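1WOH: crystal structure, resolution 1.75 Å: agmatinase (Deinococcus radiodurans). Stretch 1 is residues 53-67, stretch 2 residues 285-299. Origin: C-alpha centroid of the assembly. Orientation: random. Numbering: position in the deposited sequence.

Stretch 1 (53-67) RALREASLRSVPPFT
Stretch 2 (285-299) SELLMARLVMETLCE

How do the two backbones run? Residues 285-299 are helical throughout, part of a longer helix. Stretch 1 is already helical at residue 53, in a helix that begins earlier in the chain; it is helical through residues 53-59, with a type I beta turn spanning Ser59 to Ser62, and extends through Val63 and Pro64, with a cis peptide before Pro65, into a strand at Phe66 and Thr67. The helix axes cross at -74° and approach to 8.1 Å. In register, the CA of Ala58 lies 4.9 Å from the CA of Leu287, and the CA of Phe66 8.3 Å from that of Cys298.

Why can the helices come so close? Small residues meet at the crossing: Ala58 CB sits 3.7 Å from Ala290 CB and 3.2 Å from Glu286 O, so a methyl packs directly on the opposing backbone. Around it, Leu55 (m, t) brings CD2 to 4.1 Å from Met289 CB, and Leu287 (m, t) brings CD2 to 3.9 Å from Ala58 CB.

What joins the polar groups, given that no direct hydrogen bond crosses? One water does: it donates to Ala58 O (2.9 Å) and Leu287 O (3.0 Å) and accepts from Ser62 OG (2.8 Å). Ser62 adopts chi1 m, and its small side chain leaves CB 3.8 Å from Met294 CG. Ser59 (p) instead turns its OG back to Arg56 O, 2.6 Å away.

What fills the space beyond the turn? Met294, with all three chi angles m, has the largest covered area. The flexible thioether chain places Met294 CE 3.6 Å from Pro64 CD and 3.9 Å from Phe66 CE1, at the ring edge. Phe66 (chi1 -54°, chi2 99°) also meets Cys298 (m): SG lies 3.5 Å from CD1, oblique to the ring. Both residues are buried, which suits their apolar contact.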

# COMPACT_ATOMS: atom_id res chain seq x y z
N ARG A 53 17.42 2.77 -9.25
CA ARG A 53 17.55 1.58 -8.42
C ARG A 53 16.49 0.53 -8.76
O ARG A 53 16.79 -0.65 -8.92
CB ARG A 53 17.47 1.96 -6.94
CG ARG A 53 17.72 0.82 -5.97
CD ARG A 53 18.03 1.35 -4.58
NE ARG A 53 19.29 2.10 -4.55
CZ ARG A 53 19.70 2.81 -3.51
NH1 ARG A 53 18.96 2.89 -2.41
NH2 ARG A 53 20.87 3.45 -3.56
N ALA A 54 15.25 0.97 -8.90
CA ALA A 54 14.17 0.06 -9.24
C ALA A 54 14.39 -0.57 -10.61
O ALA A 54 14.08 -1.75 -10.82
CB ALA A 54 12.84 0.79 -9.21
N LEU A 55 14.92 0.21 -11.54
CA LEU A 55 15.17 -0.30 -12.89
C LEU A 55 16.26 -1.37 -12.89
O LEU A 55 16.18 -2.34 -13.65
CB LEU A 55 15.55 0.85 -13.83
CG LEU A 55 14.34 1.69 -14.27
CD1 LEU A 55 14.79 3.03 -14.85
CD2 LEU A 55 13.53 0.90 -15.29
N ARG A 56 17.27 -1.20 -12.04
CA ARG A 56 18.34 -2.20 -11.94
C ARG A 56 17.75 -3.48 -11.37
O ARG A 56 17.94 -4.57 -11.91
CB ARG A 56 19.46 -1.69 -11.03
CG ARG A 56 20.26 -0.52 -11.61
CD ARG A 56 21.41 -0.12 -10.69
NE ARG A 56 22.36 0.76 -11.38
CZ ARG A 56 22.41 2.08 -11.24
NH1 ARG A 56 21.56 2.71 -10.43
NH2 ARG A 56 23.31 2.77 -11.92
N GLU A 57 17.01 -3.36 -10.27
CA GLU A 57 16.38 -4.52 -9.66
C GLU A 57 15.50 -5.23 -10.69
O GLU A 57 15.57 -6.45 -10.84
CB GLU A 57 15.54 -4.09 -8.46
CG GLU A 57 16.34 -3.43 -7.35
CD GLU A 57 15.47 -2.82 -6.26
OE1 GLU A 57 16.03 -2.28 -5.29
OE2 GLU A 57 14.23 -2.89 -6.36
N ALA A 58 14.69 -4.46 -11.41
CA ALA A 58 13.80 -5.06 -12.40
C ALA A 58 14.54 -5.67 -13.60
O ALA A 58 14.03 -6.60 -14.23
CB ALA A 58 12.79 -4.01 -12.90
N SER A 59 15.72 -5.15 -13.91
CA SER A 59 16.48 -5.67 -15.04
C SER A 59 17.01 -7.08 -14.80
O SER A 59 17.42 -7.76 -15.74
CB SER A 59 17.65 -4.74 -15.38
OG SER A 59 18.68 -4.83 -14.43
N LEU A 60 17.00 -7.52 -13.54
CA LEU A 60 17.47 -8.86 -13.23
C LEU A 60 16.48 -9.88 -13.79
O LEU A 60 16.78 -11.07 -13.84
CB LEU A 60 17.66 -9.04 -11.72
CG LEU A 60 18.68 -8.08 -11.10
CD1 LEU A 60 18.95 -8.47 -9.65
CD2 LEU A 60 19.97 -8.11 -11.90
N ARG A 61 15.31 -9.40 -14.20
CA ARG A 61 14.29 -10.26 -14.79
C ARG A 61 14.51 -10.27 -16.30
O ARG A 61 13.78 -10.95 -17.04
CB ARG A 61 12.89 -9.73 -14.48
CG ARG A 61 12.31 -10.19 -13.16
CD ARG A 61 11.56 -11.50 -13.32
NE ARG A 61 12.38 -12.54 -13.93
CZ ARG A 61 11.98 -13.80 -14.12
NH1 ARG A 61 10.77 -14.18 -13.75
NH2 ARG A 61 12.81 -14.67 -14.69
N SER A 62 15.50 -9.51 -16.76
CA SER A 62 15.82 -9.40 -18.19
C SER A 62 17.32 -9.38 -18.47
O SER A 62 17.83 -8.47 -19.13
CB SER A 62 15.18 -8.14 -18.77
OG SER A 62 13.77 -8.15 -18.63
N VAL A 63 18.04 -10.38 -17.96
CA VAL A 63 19.48 -10.45 -18.17
C VAL A 63 19.78 -11.05 -19.54
O VAL A 63 19.29 -12.14 -19.87
CB VAL A 63 20.15 -11.31 -17.08
CG1 VAL A 63 21.66 -11.33 -17.28
CG2 VAL A 63 19.81 -10.76 -15.70
N PRO A 64 20.59 -10.36 -20.36
CA PRO A 64 20.96 -10.81 -21.70
C PRO A 64 21.96 -11.96 -21.67
O PRO A 64 22.60 -12.20 -20.66
CB PRO A 64 21.55 -9.55 -22.32
CG PRO A 64 22.29 -8.96 -21.15
CD PRO A 64 21.26 -9.09 -20.03
N PRO A 65 22.12 -12.67 -22.80
CA PRO A 65 21.42 -12.47 -24.07
C PRO A 65 20.02 -13.10 -24.07
O PRO A 65 19.64 -13.76 -23.11
CB PRO A 65 22.35 -13.14 -25.08
CG PRO A 65 22.86 -14.30 -24.30
CD PRO A 65 23.16 -13.70 -22.94
N PHE A 66 19.27 -12.89 -25.15
CA PHE A 66 17.91 -13.41 -25.26
C PHE A 66 17.67 -14.29 -26.48
O PHE A 66 17.92 -13.87 -27.61
CB PHE A 66 16.91 -12.25 -25.31
CG PHE A 66 17.03 -11.29 -24.17
CD1 PHE A 66 17.71 -10.08 -24.32
CD2 PHE A 66 16.45 -11.57 -22.93
CE1 PHE A 66 17.81 -9.17 -23.27
CE2 PHE A 66 16.55 -10.67 -21.87
CZ PHE A 66 17.23 -9.47 -22.04
N THR A 67 17.15 -15.49 -26.24
CA THR A 67 16.83 -16.42 -27.32
C THR A 67 15.30 -16.48 -27.43
O THR A 67 14.63 -16.91 -26.50
CB THR A 67 17.38 -17.84 -27.01
OG1 THR A 67 18.77 -17.75 -26.69
CG2 THR A 67 17.21 -18.75 -28.21
N SER A 285 5.33 -1.40 -13.42
CA SER A 285 5.94 -0.27 -14.13
C SER A 285 7.45 -0.44 -14.33
O SER A 285 7.95 -0.30 -15.45
CB SER A 285 5.66 1.05 -13.41
OG SER A 285 4.28 1.35 -13.42
N GLU A 286 8.18 -0.74 -13.26
CA GLU A 286 9.63 -0.90 -13.41
C GLU A 286 9.99 -2.18 -14.15
O GLU A 286 10.98 -2.22 -14.88
CB GLU A 286 10.35 -0.85 -12.05
CG GLU A 286 9.86 -1.82 -10.99
CD GLU A 286 8.91 -1.15 -10.01
OE1 GLU A 286 9.07 -1.38 -8.79
OE2 GLU A 286 8.00 -0.41 -10.45
N LEU A 287 9.19 -3.22 -13.96
CA LEU A 287 9.45 -4.48 -14.65
C LEU A 287 9.32 -4.30 -16.16
O LEU A 287 10.22 -4.69 -16.91
CB LEU A 287 8.49 -5.56 -14.14
CG LEU A 287 8.89 -6.09 -12.76
CD1 LEU A 287 7.80 -6.97 -12.18
CD2 LEU A 287 10.20 -6.86 -12.89
N LEU A 288 8.22 -3.69 -16.59
CA LEU A 288 7.99 -3.45 -18.00
C LEU A 288 8.97 -2.46 -18.61
O LEU A 288 9.41 -2.65 -19.75
CB LEU A 288 6.56 -2.96 -18.24
CG LEU A 288 5.55 -4.07 -18.56
CD1 LEU A 288 5.55 -5.10 -17.44
CD2 LEU A 288 4.17 -3.47 -18.77
N MET A 289 9.31 -1.41 -17.88
CA MET A 289 10.24 -0.43 -18.42
C MET A 289 11.69 -0.92 -18.50
O MET A 289 12.46 -0.48 -19.35
CB MET A 289 10.15 0.88 -17.64
CG MET A 289 8.84 1.63 -17.87
SD MET A 289 8.51 2.14 -19.61
CE MET A 289 10.14 2.04 -20.34
N ALA A 290 12.07 -1.83 -17.61
CA ALA A 290 13.42 -2.39 -17.67
C ALA A 290 13.47 -3.27 -18.92
O ALA A 290 14.47 -3.30 -19.64
CB ALA A 290 13.70 -3.23 -16.43
N ARG A 291 12.37 -3.99 -19.18
CA ARG A 291 12.32 -4.84 -20.36
C ARG A 291 12.37 -4.00 -21.63
O ARG A 291 13.01 -4.37 -22.61
CB ARG A 291 11.05 -5.70 -20.38
CG ARG A 291 11.04 -6.63 -21.58
CD ARG A 291 9.70 -7.27 -21.83
NE ARG A 291 9.47 -7.36 -23.28
CZ ARG A 291 8.60 -8.17 -23.86
NH1 ARG A 291 7.87 -9.01 -23.13
NH2 ARG A 291 8.45 -8.14 -25.17
N LEU A 292 11.68 -2.86 -21.61
CA LEU A 292 11.67 -1.99 -22.77
C LEU A 292 13.10 -1.58 -23.12
O LEU A 292 13.48 -1.56 -24.29
CB LEU A 292 10.85 -0.72 -22.52
CG LEU A 292 10.63 0.12 -23.78
CD1 LEU A 292 9.38 -0.38 -24.50
CD2 LEU A 292 10.45 1.60 -23.45
N VAL A 293 13.89 -1.26 -22.10
CA VAL A 293 15.27 -0.85 -22.36
C VAL A 293 16.04 -2.01 -22.97
O VAL A 293 16.74 -1.84 -23.97
CB VAL A 293 15.99 -0.40 -21.06
CG1 VAL A 293 17.47 -0.16 -21.34
CG2 VAL A 293 15.35 0.90 -20.54
N MET A 294 15.89 -3.20 -22.38
CA MET A 294 16.59 -4.37 -22.89
C MET A 294 16.13 -4.76 -24.29
O MET A 294 16.95 -5.14 -25.14
CB MET A 294 16.43 -5.57 -21.94
CG MET A 294 17.14 -5.42 -20.59
SD MET A 294 18.83 -4.79 -20.69
CE MET A 294 19.67 -6.20 -21.52
N GLU A 295 14.83 -4.68 -24.55
CA GLU A 295 14.32 -5.03 -25.87
C GLU A 295 14.79 -3.99 -26.88
O GLU A 295 15.12 -4.33 -28.02
CB GLU A 295 12.79 -5.12 -25.88
CG GLU A 295 12.24 -5.56 -27.24
CD GLU A 295 10.77 -5.94 -27.19
OE1 GLU A 295 10.21 -6.27 -28.25
OE2 GLU A 295 10.18 -5.91 -26.09
N THR A 296 14.83 -2.73 -26.47
CA THR A 296 15.28 -1.69 -27.39
C THR A 296 16.73 -1.96 -27.79
O THR A 296 17.09 -1.84 -28.96
CB THR A 296 15.15 -0.29 -26.77
OG1 THR A 296 13.77 -0.00 -26.54
CG2 THR A 296 15.72 0.77 -27.72
N LEU A 297 17.56 -2.33 -26.82
CA LEU A 297 18.96 -2.63 -27.11
C LEU A 297 19.07 -3.83 -28.06
O LEU A 297 19.98 -3.88 -28.89
CB LEU A 297 19.73 -2.89 -25.82
CG LEU A 297 19.91 -1.67 -24.91
CD1 LEU A 297 20.49 -2.10 -23.57
CD2 LEU A 297 20.82 -0.66 -25.59
N CYS A 298 18.16 -4.79 -27.94
CA CYS A 298 18.18 -5.95 -28.83
C CYS A 298 18.01 -5.44 -30.24
O CYS A 298 18.74 -5.84 -31.16
CB CYS A 298 17.03 -6.91 -28.53
SG CYS A 298 17.25 -7.96 -27.11
N GLU A 299 17.04 -4.55 -30.42
CA GLU A 299 16.75 -3.97 -31.72
C GLU A 299 17.94 -3.16 -32.20
O GLU A 299 18.35 -3.26 -33.35
CB GLU A 299 15.51 -3.08 -31.65
CG GLU A 299 14.20 -3.81 -31.31
CD GLU A 299 13.78 -4.80 -32.38
OE1 GLU A 299 14.22 -4.65 -33.54
OE2 GLU A 299 13.00 -5.73 -32.07
O HOH W 1 12.41 -6.79 -16.62